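Local coordinates for oxidase/hydroxylase (PDB 4XCA), which probably acts as a 2-oxoglutarate-dependent, metal-dependent oxygenase of orthosomycin biosynthesis, here with nickel and 2-oxoglutarate bound in a double-stranded beta-helix core, at residues Thr49-Asp54 / Tyr89-Thr94; Leu139-Asp144 / Arg217-Phe222; Asp96-Leu101 / Thr208-Thr213; Gly151-Val156 / Glu202-Gly207. All coordinates share one frame; numbering follows the deposited sequence.

Interaction 1: residues Thr49-Asp54 / Tyr89-Thr94. With AKG (2-oxoglutaric acid), chain F.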
# COMPACT_ATOMS: atom_id res chain seq x y z
N THR A 49 33.91 -22.88 -11.42
CA THR A 49 32.75 -22.06 -11.05
C THR A 49 32.82 -20.75 -11.82
O THR A 49 33.73 -19.95 -11.61
CB THR A 49 32.69 -21.76 -9.53
OG1 THR A 49 32.36 -22.95 -8.79
CG2 THR A 49 31.64 -20.68 -9.25
N ARG A 50 31.86 -20.51 -12.71
CA ARG A 50 31.89 -19.29 -13.52
C ARG A 50 30.49 -18.76 -13.86
O ARG A 50 29.47 -19.45 -13.72
CB ARG A 50 32.65 -19.54 -14.82
CG ARG A 50 31.98 -20.56 -15.71
CD ARG A 50 32.46 -20.48 -17.14
NE ARG A 50 32.12 -19.20 -17.76
CZ ARG A 50 32.43 -18.88 -19.02
NH1 ARG A 50 33.08 -19.75 -19.78
NH2 ARG A 50 32.09 -17.70 -19.51
N ARG A 51 30.48 -17.53 -14.35
CA ARG A 51 29.28 -16.88 -14.86
C ARG A 51 29.39 -16.77 -16.38
O ARG A 51 30.49 -16.60 -16.90
CB ARG A 51 29.13 -15.50 -14.22
CG ARG A 51 27.91 -14.69 -14.62
CD ARG A 51 28.00 -13.29 -14.03
NE ARG A 51 26.71 -12.61 -14.05
CZ ARG A 51 25.77 -12.78 -13.13
NH1 ARG A 51 25.97 -13.61 -12.11
NH2 ARG A 51 24.62 -12.12 -13.23
N TYR A 52 28.27 -16.91 -17.09
CA TYR A 52 28.25 -16.68 -18.54
C TYR A 52 27.48 -15.40 -18.87
O TYR A 52 26.27 -15.45 -19.11
CB TYR A 52 27.59 -17.84 -19.29
CG TYR A 52 28.27 -19.19 -19.15
CD1 TYR A 52 29.10 -19.68 -20.15
CD2 TYR A 52 28.06 -19.97 -18.01
CE1 TYR A 52 29.70 -20.93 -20.03
CE2 TYR A 52 28.66 -21.22 -17.88
CZ TYR A 52 29.48 -21.69 -18.88
OH TYR A 52 30.08 -22.93 -18.74
N PRO A 53 28.18 -14.26 -18.89
CA PRO A 53 27.50 -12.96 -19.04
C PRO A 53 26.86 -12.80 -20.42
O PRO A 53 27.36 -13.37 -21.39
CB PRO A 53 28.62 -11.95 -18.82
CG PRO A 53 29.88 -12.69 -19.23
CD PRO A 53 29.64 -14.12 -18.84
N ASP A 54 25.75 -12.07 -20.48
CA ASP A 54 25.09 -11.72 -21.74
C ASP A 54 24.92 -12.89 -22.71
O ASP A 54 25.38 -12.82 -23.85
CB ASP A 54 25.85 -10.58 -22.43
CG ASP A 54 24.99 -9.82 -23.43
OD1 ASP A 54 23.89 -10.30 -23.80
OD2 ASP A 54 25.43 -8.73 -23.86
N TYR A 89 21.95 -14.47 -18.32
CA TYR A 89 23.28 -15.01 -18.02
C TYR A 89 23.17 -16.47 -17.58
O TYR A 89 22.10 -16.95 -17.24
CB TYR A 89 24.00 -14.16 -16.94
CG TYR A 89 23.28 -14.11 -15.60
CD1 TYR A 89 22.34 -13.12 -15.33
CD2 TYR A 89 23.50 -15.08 -14.63
CE1 TYR A 89 21.65 -13.09 -14.13
CE2 TYR A 89 22.82 -15.06 -13.42
CZ TYR A 89 21.90 -14.06 -13.18
OH TYR A 89 21.23 -14.04 -11.98
N GLY A 90 24.29 -17.18 -17.61
CA GLY A 90 24.32 -18.56 -17.17
C GLY A 90 25.18 -18.69 -15.94
O GLY A 90 26.09 -17.89 -15.71
N LEU A 91 24.88 -19.70 -15.12
CA LEU A 91 25.65 -19.97 -13.91
C LEU A 91 26.06 -21.44 -13.87
O LEU A 91 25.20 -22.33 -13.92
CB LEU A 91 24.86 -19.63 -12.64
CG LEU A 91 24.50 -18.17 -12.35
CD1 LEU A 91 23.64 -18.09 -11.09
CD2 LEU A 91 25.74 -17.29 -12.22
N ARG A 92 27.36 -21.68 -13.81
CA ARG A 92 27.89 -23.01 -13.54
C ARG A 92 28.52 -23.02 -12.15
O ARG A 92 29.39 -22.19 -11.86
CB ARG A 92 28.93 -23.43 -14.57
CG ARG A 92 29.63 -24.77 -14.24
CD ARG A 92 30.79 -25.08 -15.20
NE ARG A 92 30.40 -24.98 -16.61
CZ ARG A 92 29.63 -25.87 -17.23
NH1 ARG A 92 29.17 -26.93 -16.58
NH2 ARG A 92 29.31 -25.70 -18.51
N ARG A 93 28.11 -23.97 -11.32
CA ARG A 93 28.66 -24.06 -9.97
C ARG A 93 29.13 -25.46 -9.61
O ARG A 93 28.55 -26.46 -10.02
CB ARG A 93 27.65 -23.56 -8.95
CG ARG A 93 27.66 -22.04 -8.82
CD ARG A 93 26.65 -21.52 -7.83
NE ARG A 93 26.72 -22.23 -6.56
CZ ARG A 93 25.75 -22.25 -5.65
NH1 ARG A 93 24.62 -21.60 -5.89
NH2 ARG A 93 25.90 -22.93 -4.52
N THR A 94 30.21 -25.51 -8.84
CA THR A 94 30.79 -26.78 -8.40
C THR A 94 30.80 -26.85 -6.89
O THR A 94 30.24 -25.99 -6.21
CB THR A 94 32.24 -26.98 -8.94
OG1 THR A 94 33.06 -25.87 -8.56
CG2 THR A 94 32.24 -27.11 -10.45
C1 AKG F . 20.99 -15.21 -8.99
O1 AKG F . 20.85 -14.00 -8.70
O2 AKG F . 21.74 -15.55 -9.94
C2 AKG F . 20.27 -16.27 -8.20
O5 AKG F . 19.39 -15.96 -7.43
C3 AKG F . 20.68 -17.71 -8.39
C4 AKG F . 19.64 -18.63 -7.81
C5 AKG F . 20.13 -20.05 -7.93
O3 AKG F . 19.34 -21.00 -7.72
O4 AKG F . 21.34 -20.30 -8.21
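The guanidinium of Arg51 lies flat over one face of the Tyr89 ring in a cation-pi stack, with Arg51 CZ 3.7 Å from the ring centroid and the planes 23° apart. An extended chain, with CG anti to the backbone N (chi1 -179°), carries Arg51 NH2 above the middle of the ring, while Arg51 NH1 rests 3.7 Å from Leu91 CD2. Side-chain hydrogen bonds govern the opposite face of the sheet. Arg92 approaches side-on and directs NE and NH2 at a single atom, the Tyr52 hydroxyl; Arg92 NH2 lies 2.9 Å from Tyr52 OH, and guanidinium and ring are turned 72° against each other. Asp40 binds both groups, and Asp216 forms a salt bridge with Arg92 NH1. A phenylalanine in place of Tyr52 would probably leave NE of Arg92 without its acceptor and Asp40 without one of its partners. Backbone bonds join strands 50-52 and 89-93 as antiparallel neighbours: Arg50 pairs with Arg92 and Tyr52 with Gly90, the bond from Tyr52 N to Gly90 O measuring 2.8 Å. At Gly90, which has no side chain, the edge of the Tyr52 ring comes close to the backbone. Tyr89 OH, bonded also to Lys137, donates to O2 of 2-oxoglutarate at 2.6 Å. The cation stacked on the phenol would probably polarise this hydroxyl and strengthen it as a donor, so that a residue of the edge strand backs a cosubstrate-binding tyrosine.

Interaction 2: residues Leu139-Asp144 / Arg217-Phe222. With AKG (2-oxoglutaric acid), chain F.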
# COMPACT_ATOMS: atom_id res chain seq x y z
N LEU A 139 14.45 -18.22 -13.79
CA LEU A 139 15.57 -19.13 -13.67
C LEU A 139 15.22 -20.45 -14.32
O LEU A 139 14.29 -21.14 -13.90
CB LEU A 139 15.94 -19.37 -12.20
CG LEU A 139 16.18 -18.16 -11.30
CD1 LEU A 139 16.41 -18.62 -9.86
CD2 LEU A 139 17.37 -17.35 -11.79
N VAL A 140 15.98 -20.80 -15.36
CA VAL A 140 15.80 -22.05 -16.07
C VAL A 140 16.87 -23.04 -15.64
O VAL A 140 18.02 -22.94 -16.07
CB VAL A 140 15.87 -21.85 -17.57
CG1 VAL A 140 15.58 -23.14 -18.30
CG2 VAL A 140 14.92 -20.74 -17.98
N TYR A 141 16.48 -23.97 -14.77
CA TYR A 141 17.43 -24.94 -14.25
C TYR A 141 17.79 -25.97 -15.31
O TYR A 141 16.94 -26.40 -16.10
CB TYR A 141 16.87 -25.60 -12.99
CG TYR A 141 16.90 -24.65 -11.83
CD1 TYR A 141 15.82 -23.83 -11.55
CD2 TYR A 141 18.04 -24.51 -11.05
CE1 TYR A 141 15.86 -22.92 -10.52
CE2 TYR A 141 18.09 -23.61 -10.02
CZ TYR A 141 16.99 -22.82 -9.75
OH TYR A 141 17.02 -21.93 -8.72
N LEU A 142 19.07 -26.33 -15.35
CA LEU A 142 19.58 -27.27 -16.33
C LEU A 142 20.12 -28.50 -15.63
O LEU A 142 20.61 -29.41 -16.27
CB LEU A 142 20.66 -26.61 -17.20
CG LEU A 142 20.23 -25.29 -17.85
CD1 LEU A 142 21.33 -24.68 -18.72
CD2 LEU A 142 18.94 -25.43 -18.64
N SER A 143 20.02 -28.53 -14.31
CA SER A 143 20.36 -29.73 -13.57
C SER A 143 19.39 -29.92 -12.40
O SER A 143 18.70 -28.98 -11.99
CB SER A 143 21.81 -29.70 -13.07
OG SER A 143 22.13 -28.48 -12.44
N ASP A 144 19.30 -31.15 -11.89
CA ASP A 144 18.44 -31.44 -10.75
C ASP A 144 19.08 -30.95 -9.46
O ASP A 144 20.28 -31.09 -9.23
CB ASP A 144 18.12 -32.94 -10.63
CG ASP A 144 17.47 -33.51 -11.88
OD1 ASP A 144 17.94 -34.57 -12.36
OD2 ASP A 144 16.51 -32.89 -12.37
N ARG A 217 26.38 -27.86 -11.08
CA ARG A 217 25.06 -27.27 -10.89
C ARG A 217 24.87 -26.17 -11.94
O ARG A 217 25.68 -25.25 -12.02
CB ARG A 217 24.95 -26.72 -9.46
CG ARG A 217 23.65 -25.97 -9.12
CD ARG A 217 23.82 -25.16 -7.85
NE ARG A 217 22.54 -24.75 -7.28
CZ ARG A 217 21.84 -23.69 -7.67
NH1 ARG A 217 22.29 -22.92 -8.64
NH2 ARG A 217 20.68 -23.41 -7.09
N LEU A 218 23.80 -26.26 -12.74
CA LEU A 218 23.67 -25.39 -13.93
C LEU A 218 22.32 -24.71 -14.13
O LEU A 218 21.27 -25.34 -14.05
CB LEU A 218 23.97 -26.19 -15.20
CG LEU A 218 25.43 -26.51 -15.53
CD1 LEU A 218 25.54 -27.67 -16.53
CD2 LEU A 218 26.12 -25.28 -16.07
N LEU A 219 22.36 -23.42 -14.46
CA LEU A 219 21.15 -22.71 -14.84
C LEU A 219 21.41 -21.53 -15.79
O LEU A 219 22.53 -21.06 -15.94
CB LEU A 219 20.38 -22.24 -13.59
CG LEU A 219 20.94 -21.20 -12.59
CD1 LEU A 219 21.21 -19.84 -13.20
CD2 LEU A 219 19.97 -21.02 -11.45
N THR A 220 20.34 -21.07 -16.41
CA THR A 220 20.34 -19.82 -17.14
C THR A 220 19.29 -18.92 -16.49
O THR A 220 18.21 -19.38 -16.11
CB THR A 220 20.03 -20.03 -18.64
OG1 THR A 220 18.87 -20.86 -18.76
CG2 THR A 220 21.19 -20.71 -19.32
N ALA A 221 19.63 -17.64 -16.35
CA ALA A 221 18.78 -16.67 -15.68
C ALA A 221 18.45 -15.52 -16.62
O ALA A 221 19.34 -14.96 -17.25
CB ALA A 221 19.45 -16.13 -14.43
N PHE A 222 17.17 -15.17 -16.69
CA PHE A 222 16.75 -14.06 -17.52
C PHE A 222 15.94 -13.09 -16.67
O PHE A 222 14.95 -13.48 -16.07
CB PHE A 222 15.95 -14.56 -18.73
CG PHE A 222 16.70 -15.54 -19.56
CD1 PHE A 222 17.50 -15.11 -20.62
CD2 PHE A 222 16.68 -16.90 -19.23
CE1 PHE A 222 18.23 -16.02 -21.37
CE2 PHE A 222 17.41 -17.81 -19.97
CZ PHE A 222 18.18 -17.37 -21.05
C1 AKG F . 20.99 -15.21 -8.99
O1 AKG F . 20.85 -14.00 -8.70
O2 AKG F . 21.74 -15.55 -9.94
C2 AKG F . 20.27 -16.27 -8.20
O5 AKG F . 19.39 -15.96 -7.43
C3 AKG F . 20.68 -17.71 -8.39
C4 AKG F . 19.64 -18.63 -7.81
C5 AKG F . 20.13 -20.05 -7.93
O3 AKG F . 19.34 -21.00 -7.72
O4 AKG F . 21.34 -20.30 -8.21
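Tyr141 and Leu219 run side by side and point the same way, Tyr141 CE2 meeting Leu219 CD2 at 3.5 Å, and both extend to the far carboxylate of 2-oxoglutarate. Tyr141 OH donates to O3 of that group at 2.7 Å. Arg217, its chain extended from CG to NE, presents the two terminal nitrogens to the same carboxylate: Arg217 NH2 reaches O3 of the cosubstrate at 2.8 Å in a nearly straight bond (171°), and NH1 takes O4 in a more bent one. O3 lies in the guanidinium plane and is thus gripped by two residues, while Leu219 CD2 packs near O4. Without the Tyr141 hydroxyl, as in a phenylalanine here, O3 would probably keep Arg217 alone of these two donors and the carboxylate would be less firmly fixed. Further along the same face, Leu139 touches Ala221, CD2 to CB 3.6 Å, and turns its other methyl, CD1, to C4 of the ligand. On the reverse face Thr220 OG1 comes within 3.4 Å of Val140 CB, and Leu142 crosses Thr220 at about a right angle. Past strand 139-141, Leu142 N still donates to Leu218 O, and Ser143 OG, placed between its backbone N and carbonyl carbon (chi1 49°), then accepts from Leu218 N at 2.8 Å, a side chain standing in for the next backbone acceptor. The two antiparallel strands lie in the middle of the larger sheet, between strands 197-201 and 83-93; helix 26-42 packs on Leu142 and Leu218, and helix 60-67 on Thr220 and Phe222.

Interaction 3: residues Asp96-Leu101 / Thr208-Thr213. With AKG (2-oxoglutaric acid), chain F.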
# COMPACT_ATOMS: atom_id res chain seq x y z
N ASP A 96 31.56 -26.68 -3.05
CA ASP A 96 32.01 -25.65 -2.10
C ASP A 96 31.70 -24.23 -2.53
O ASP A 96 32.24 -23.28 -1.96
CB ASP A 96 33.52 -25.77 -1.81
CG ASP A 96 33.90 -27.13 -1.23
OD1 ASP A 96 33.10 -27.69 -0.45
OD2 ASP A 96 34.99 -27.64 -1.57
N SER A 97 30.83 -24.07 -3.52
CA SER A 97 30.35 -22.73 -3.86
C SER A 97 29.06 -22.45 -3.09
O SER A 97 28.37 -23.36 -2.64
CB SER A 97 30.13 -22.58 -5.36
OG SER A 97 29.10 -23.43 -5.83
N VAL A 98 28.75 -21.17 -2.93
CA VAL A 98 27.60 -20.78 -2.15
C VAL A 98 27.11 -19.44 -2.73
O VAL A 98 27.81 -18.82 -3.52
CB VAL A 98 27.97 -20.67 -0.64
CG1 VAL A 98 29.04 -19.61 -0.44
CG2 VAL A 98 26.73 -20.42 0.25
N LEU A 99 25.89 -19.04 -2.38
CA LEU A 99 25.38 -17.74 -2.74
C LEU A 99 24.64 -17.19 -1.54
O LEU A 99 23.59 -17.70 -1.16
CB LEU A 99 24.45 -17.82 -3.97
CG LEU A 99 23.91 -16.51 -4.55
CD1 LEU A 99 25.02 -15.59 -5.04
CD2 LEU A 99 23.00 -16.83 -5.70
N TYR A 100 25.19 -16.15 -0.92
CA TYR A 100 24.60 -15.62 0.29
C TYR A 100 23.33 -14.84 -0.02
O TYR A 100 23.04 -14.53 -1.18
CB TYR A 100 25.63 -14.77 1.02
CG TYR A 100 26.83 -15.57 1.46
CD1 TYR A 100 26.69 -16.87 1.95
CD2 TYR A 100 28.12 -15.05 1.36
CE1 TYR A 100 27.79 -17.61 2.36
CE2 TYR A 100 29.23 -15.80 1.76
CZ TYR A 100 29.06 -17.07 2.25
OH TYR A 100 30.15 -17.81 2.65
N LEU A 101 22.55 -14.56 1.02
CA LEU A 101 21.26 -13.91 0.84
C LEU A 101 21.38 -12.50 0.27
O LEU A 101 22.22 -11.71 0.69
CB LEU A 101 20.52 -13.85 2.17
CG LEU A 101 20.04 -15.17 2.78
CD1 LEU A 101 19.24 -14.87 4.02
CD2 LEU A 101 19.23 -16.02 1.78
N THR A 208 21.34 -19.39 -2.16
CA THR A 208 21.36 -20.86 -2.22
C THR A 208 22.19 -21.41 -1.07
O THR A 208 23.06 -20.71 -0.54
CB THR A 208 21.96 -21.41 -3.53
OG1 THR A 208 23.37 -21.54 -3.37
CG2 THR A 208 21.64 -20.50 -4.74
N ARG A 209 21.93 -22.65 -0.70
CA ARG A 209 22.81 -23.38 0.21
C ARG A 209 24.22 -23.58 -0.37
O ARG A 209 24.45 -23.49 -1.58
CB ARG A 209 22.23 -24.75 0.56
CG ARG A 209 20.82 -24.71 1.13
CD ARG A 209 20.77 -23.95 2.45
NE ARG A 209 19.43 -24.03 3.04
CZ ARG A 209 19.13 -23.66 4.28
NH1 ARG A 209 20.07 -23.17 5.08
NH2 ARG A 209 17.89 -23.77 4.72
N ARG A 210 25.16 -23.85 0.53
CA ARG A 210 26.49 -24.28 0.14
C ARG A 210 26.43 -25.63 -0.59
O ARG A 210 25.91 -26.60 -0.05
CB ARG A 210 27.38 -24.39 1.39
CG ARG A 210 28.87 -24.51 1.12
CD ARG A 210 29.65 -24.28 2.41
NE ARG A 210 29.39 -22.94 2.93
CZ ARG A 210 30.16 -21.88 2.68
NH1 ARG A 210 31.26 -22.02 1.95
NH2 ARG A 210 29.83 -20.69 3.18
N LYS A 211 26.95 -25.68 -1.82
CA LYS A 211 26.99 -26.95 -2.57
C LYS A 211 28.15 -27.83 -2.08
O LYS A 211 29.31 -27.42 -2.14
CB LYS A 211 27.13 -26.70 -4.07
CG LYS A 211 27.15 -28.00 -4.90
CD LYS A 211 27.39 -27.74 -6.38
CE LYS A 211 26.81 -28.84 -7.25
NZ LYS A 211 27.38 -30.16 -6.95
N LEU A 212 27.81 -29.03 -1.61
CA LEU A 212 28.77 -29.96 -1.00
C LEU A 212 29.05 -31.16 -1.89
O LEU A 212 30.12 -31.75 -1.82
CB LEU A 212 28.27 -30.46 0.36
CG LEU A 212 28.10 -29.44 1.49
CD1 LEU A 212 27.83 -30.12 2.83
CD2 LEU A 212 29.32 -28.57 1.61
N THR A 213 28.06 -31.54 -2.69
CA THR A 213 28.16 -32.70 -3.57
C THR A 213 28.99 -32.38 -4.82
O THR A 213 29.15 -31.21 -5.18
CB THR A 213 26.77 -33.19 -4.02
OG1 THR A 213 26.16 -32.20 -4.87
CG2 THR A 213 25.87 -33.44 -2.81
C1 AKG F . 20.99 -15.21 -8.99
O1 AKG F . 20.85 -14.00 -8.70
O2 AKG F . 21.74 -15.55 -9.94
C2 AKG F . 20.27 -16.27 -8.20
O5 AKG F . 19.39 -15.96 -7.43
C3 AKG F . 20.68 -17.71 -8.39
C4 AKG F . 19.64 -18.63 -7.81
C5 AKG F . 20.13 -20.05 -7.93
O3 AKG F . 19.34 -21.00 -7.72
O4 AKG F . 21.34 -20.30 -8.21
O HOH W 1 32.61 -24.28 0.96
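Thr208 pairs with Leu99 through a bond from Thr208 N to Leu99 O of 3.0 Å, which lies in the carbonyl plane, on a lone pair. Both side chains approach the cosubstrate: Thr208 CG2 comes within 3.5 Å of O4 of 2-oxoglutarate, and Leu99 CD2 packs on its C3 at 3.7 Å. The hydroxyl of Thr208 is turned to the protein instead, donating to Arg209 O and bonded to Arg93 NH1. The Arg209 guanidinium is bonded elsewhere, to Asp189 and the carbonyl of Val180. Arg210 then folds back across the contact. Bent at its third torsion (chi3 -60°), it meets the Tyr100 ring at its edge with the planes 50° apart, and NH2 donates to Tyr100 OH at 2.9 Å in a bent bond (137°). Val98 CG1 covers one face of the guanidinium, off its centre, and a water in the guanidinium plane accepts from Arg210 NH1 at 2.8 Å while donating to Asp96 O. A salt bridge from NH2 to Asp181 gives the charge its mate. Lys211 resumes the backbone pairing, its N donating to Ser97 O at 2.8 Å. The Lys211 chain leads off to Thr213, where NZ donates to Thr213 O at 2.7 Å. The Leu99-Thr208 pair joins strand 99-102, one of the two outermost strands of the smaller sheet within the chain, to strand 206-208, and the loop leaving Thr208 runs on beside 96-98; helix 179-182 packs against Val98, Tyr100 and Leu101, and Arg217 of strand 217-226 touches Thr208 and Lys211.

Interaction 4: residues Gly151-Val156 / Glu202-Gly207. With NI (nickel (II) ion), chain E; AKG (2-oxoglutaric acid), chain F.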
# COMPACT_ATOMS: atom_id res chain seq x y z
N GLY A 151 23.12 -27.56 -3.10
CA GLY A 151 23.09 -26.11 -3.26
C GLY A 151 21.72 -25.58 -3.65
O GLY A 151 21.59 -24.79 -4.60
N SER A 152 20.70 -26.01 -2.93
CA SER A 152 19.33 -25.62 -3.26
C SER A 152 19.04 -24.15 -3.01
O SER A 152 19.45 -23.58 -2.01
CB SER A 152 18.32 -26.47 -2.48
OG SER A 152 18.46 -26.29 -1.08
N PHE A 153 18.34 -23.55 -3.97
CA PHE A 153 17.73 -22.24 -3.80
C PHE A 153 17.01 -22.19 -2.47
O PHE A 153 16.24 -23.10 -2.13
CB PHE A 153 16.75 -21.98 -4.94
CG PHE A 153 16.04 -20.67 -4.85
CD1 PHE A 153 14.89 -20.54 -4.08
CD2 PHE A 153 16.50 -19.57 -5.57
CE1 PHE A 153 14.22 -19.34 -4.01
CE2 PHE A 153 15.84 -18.36 -5.50
CZ PHE A 153 14.70 -18.24 -4.73
N CYS A 154 17.27 -21.15 -1.70
CA CYS A 154 16.60 -20.98 -0.43
C CYS A 154 16.18 -19.53 -0.30
O CYS A 154 16.77 -18.66 -0.93
CB CYS A 154 17.49 -21.42 0.73
SG CYS A 154 19.07 -20.56 0.87
N TYR A 155 15.14 -19.28 0.49
CA TYR A 155 14.52 -17.96 0.57
C TYR A 155 13.92 -17.74 1.95
O TYR A 155 13.57 -18.70 2.65
CB TYR A 155 13.44 -17.82 -0.50
CG TYR A 155 12.26 -18.74 -0.23
CD1 TYR A 155 12.34 -20.10 -0.51
CD2 TYR A 155 11.09 -18.26 0.35
CE1 TYR A 155 11.29 -20.95 -0.25
CE2 TYR A 155 10.02 -19.11 0.61
CZ TYR A 155 10.13 -20.44 0.31
OH TYR A 155 9.07 -21.28 0.57
N VAL A 156 13.81 -16.48 2.35
CA VAL A 156 13.19 -16.09 3.60
C VAL A 156 11.71 -15.82 3.35
O VAL A 156 11.34 -14.94 2.57
CB VAL A 156 13.88 -14.84 4.21
CG1 VAL A 156 13.21 -14.43 5.51
CG2 VAL A 156 15.35 -15.12 4.46
N GLU A 202 12.20 -10.37 -7.56
CA GLU A 202 13.53 -10.05 -7.06
C GLU A 202 13.48 -9.25 -5.76
O GLU A 202 14.52 -9.01 -5.14
CB GLU A 202 14.33 -9.29 -8.13
CG GLU A 202 14.89 -10.20 -9.23
CD GLU A 202 15.99 -11.12 -8.72
OE1 GLU A 202 17.02 -10.61 -8.24
OE2 GLU A 202 15.86 -12.36 -8.80
N ALA A 203 12.28 -8.87 -5.32
CA ALA A 203 12.10 -8.32 -3.97
C ALA A 203 12.36 -9.39 -2.92
O ALA A 203 12.66 -9.07 -1.78
CB ALA A 203 10.69 -7.75 -3.78
N LEU A 204 12.22 -10.65 -3.29
CA LEU A 204 12.36 -11.74 -2.32
C LEU A 204 13.81 -11.84 -1.84
O LEU A 204 14.75 -11.75 -2.64
CB LEU A 204 11.90 -13.06 -2.93
CG LEU A 204 11.83 -14.29 -2.01
CD1 LEU A 204 10.59 -14.27 -1.09
CD2 LEU A 204 11.83 -15.54 -2.86
N MET A 205 14.00 -11.98 -0.53
CA MET A 205 15.33 -12.26 0.00
C MET A 205 15.64 -13.74 -0.23
O MET A 205 14.91 -14.61 0.24
CB MET A 205 15.45 -11.92 1.49
CG MET A 205 16.86 -12.14 2.03
SD MET A 205 17.17 -11.57 3.71
CE MET A 205 16.89 -9.81 3.54
N HIS A 206 16.73 -14.02 -0.95
CA HIS A 206 16.99 -15.38 -1.45
C HIS A 206 18.48 -15.59 -1.67
O HIS A 206 19.27 -14.66 -1.67
CB HIS A 206 16.22 -15.61 -2.75
CG HIS A 206 16.70 -14.75 -3.88
ND1 HIS A 206 16.42 -13.40 -3.95
CD2 HIS A 206 17.49 -15.02 -4.94
CE1 HIS A 206 16.98 -12.89 -5.03
NE2 HIS A 206 17.64 -13.85 -5.65
N GLY A 207 18.85 -16.84 -1.89
CA GLY A 207 20.23 -17.24 -2.08
C GLY A 207 20.21 -18.72 -2.36
O GLY A 207 19.18 -19.26 -2.77
NI NI E . 19.30 -13.78 -7.01
C1 AKG F . 20.99 -15.21 -8.99
O1 AKG F . 20.85 -14.00 -8.70
O2 AKG F . 21.74 -15.55 -9.94
C2 AKG F . 20.27 -16.27 -8.20
O5 AKG F . 19.39 -15.96 -7.43
C3 AKG F . 20.68 -17.71 -8.39
C4 AKG F . 19.64 -18.63 -7.81
C5 AKG F . 20.13 -20.05 -7.93
O3 AKG F . 19.34 -21.00 -7.72
O4 AKG F . 21.34 -20.30 -8.21
O HOH W 2 17.72 -13.91 -8.35
O HOH W 3 18.84 -11.95 -7.23
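His206 and Phe153 meet rim to rim, Phe153 CZ lying 3.6 Å from His206 CB and the ring planes 21° apart, with neither ring over the face of the other. The first shell is that of the nickel ion, bound by His206 NE2 at 2.1 Å, by His102, by two waters, and by O1 and O5 of 2-oxoglutarate, which thus chelates the metal with its carboxylate and keto oxygens. Glu202 stands one step back: its OE2 lies 4.1 Å from the nickel and accepts a hydrogen bond from a metal-bound water. The imidazole is held from behind by His206 ND1 donating to Leu204 O at 2.7 Å, nearly in the ring plane, which fixes the ring's rotation and points NE2 at the metal. Phe153 lines the pocket beside the cosubstrate, its ring edge facing C4 and O3. Farther out, Leu204 CD2 packs on Tyr155 CB at 3.7 Å, and Val156 lies alongside Met205. Antiparallel backbone bonds secure the frame, among them Cys154 N to Gly207 O at 2.9 Å and Val156 N to Met205 O at 3.0 Å. Two histidines on sheet strands and a nearby glutamate, which binds iron in a structure of this protein, are consistent with the two-histidine, one-carboxylate site of double-stranded beta-helix 2-oxoglutarate oxygenases, although here the glutamate reaches the nickel only through water.

How the interactions relate
Two facing sheets organise the four contacts around one cosubstrate. Interactions 1 and 2, with centres about 10 Å apart, belong to the larger antiparallel sheet, where strands 83-93 and 217-226 are neighbours; interactions 3 and 4, centres about 12 Å apart, share strand 206-208 of the smaller one. Along the chain interaction 1 closes first, whereas interaction 4 falls between the segments of both 2 and 3, whose own segments alternate. Hydrogen bonds tie the larger sheet to the smaller one and its loops: Arg93 to Thr208 joins interactions 1 and 3, and Arg217 to Gly151 joins 2 and 4. Residues distant in sequence thereby converge, metal at one end of the cosubstrate and arginine at the other.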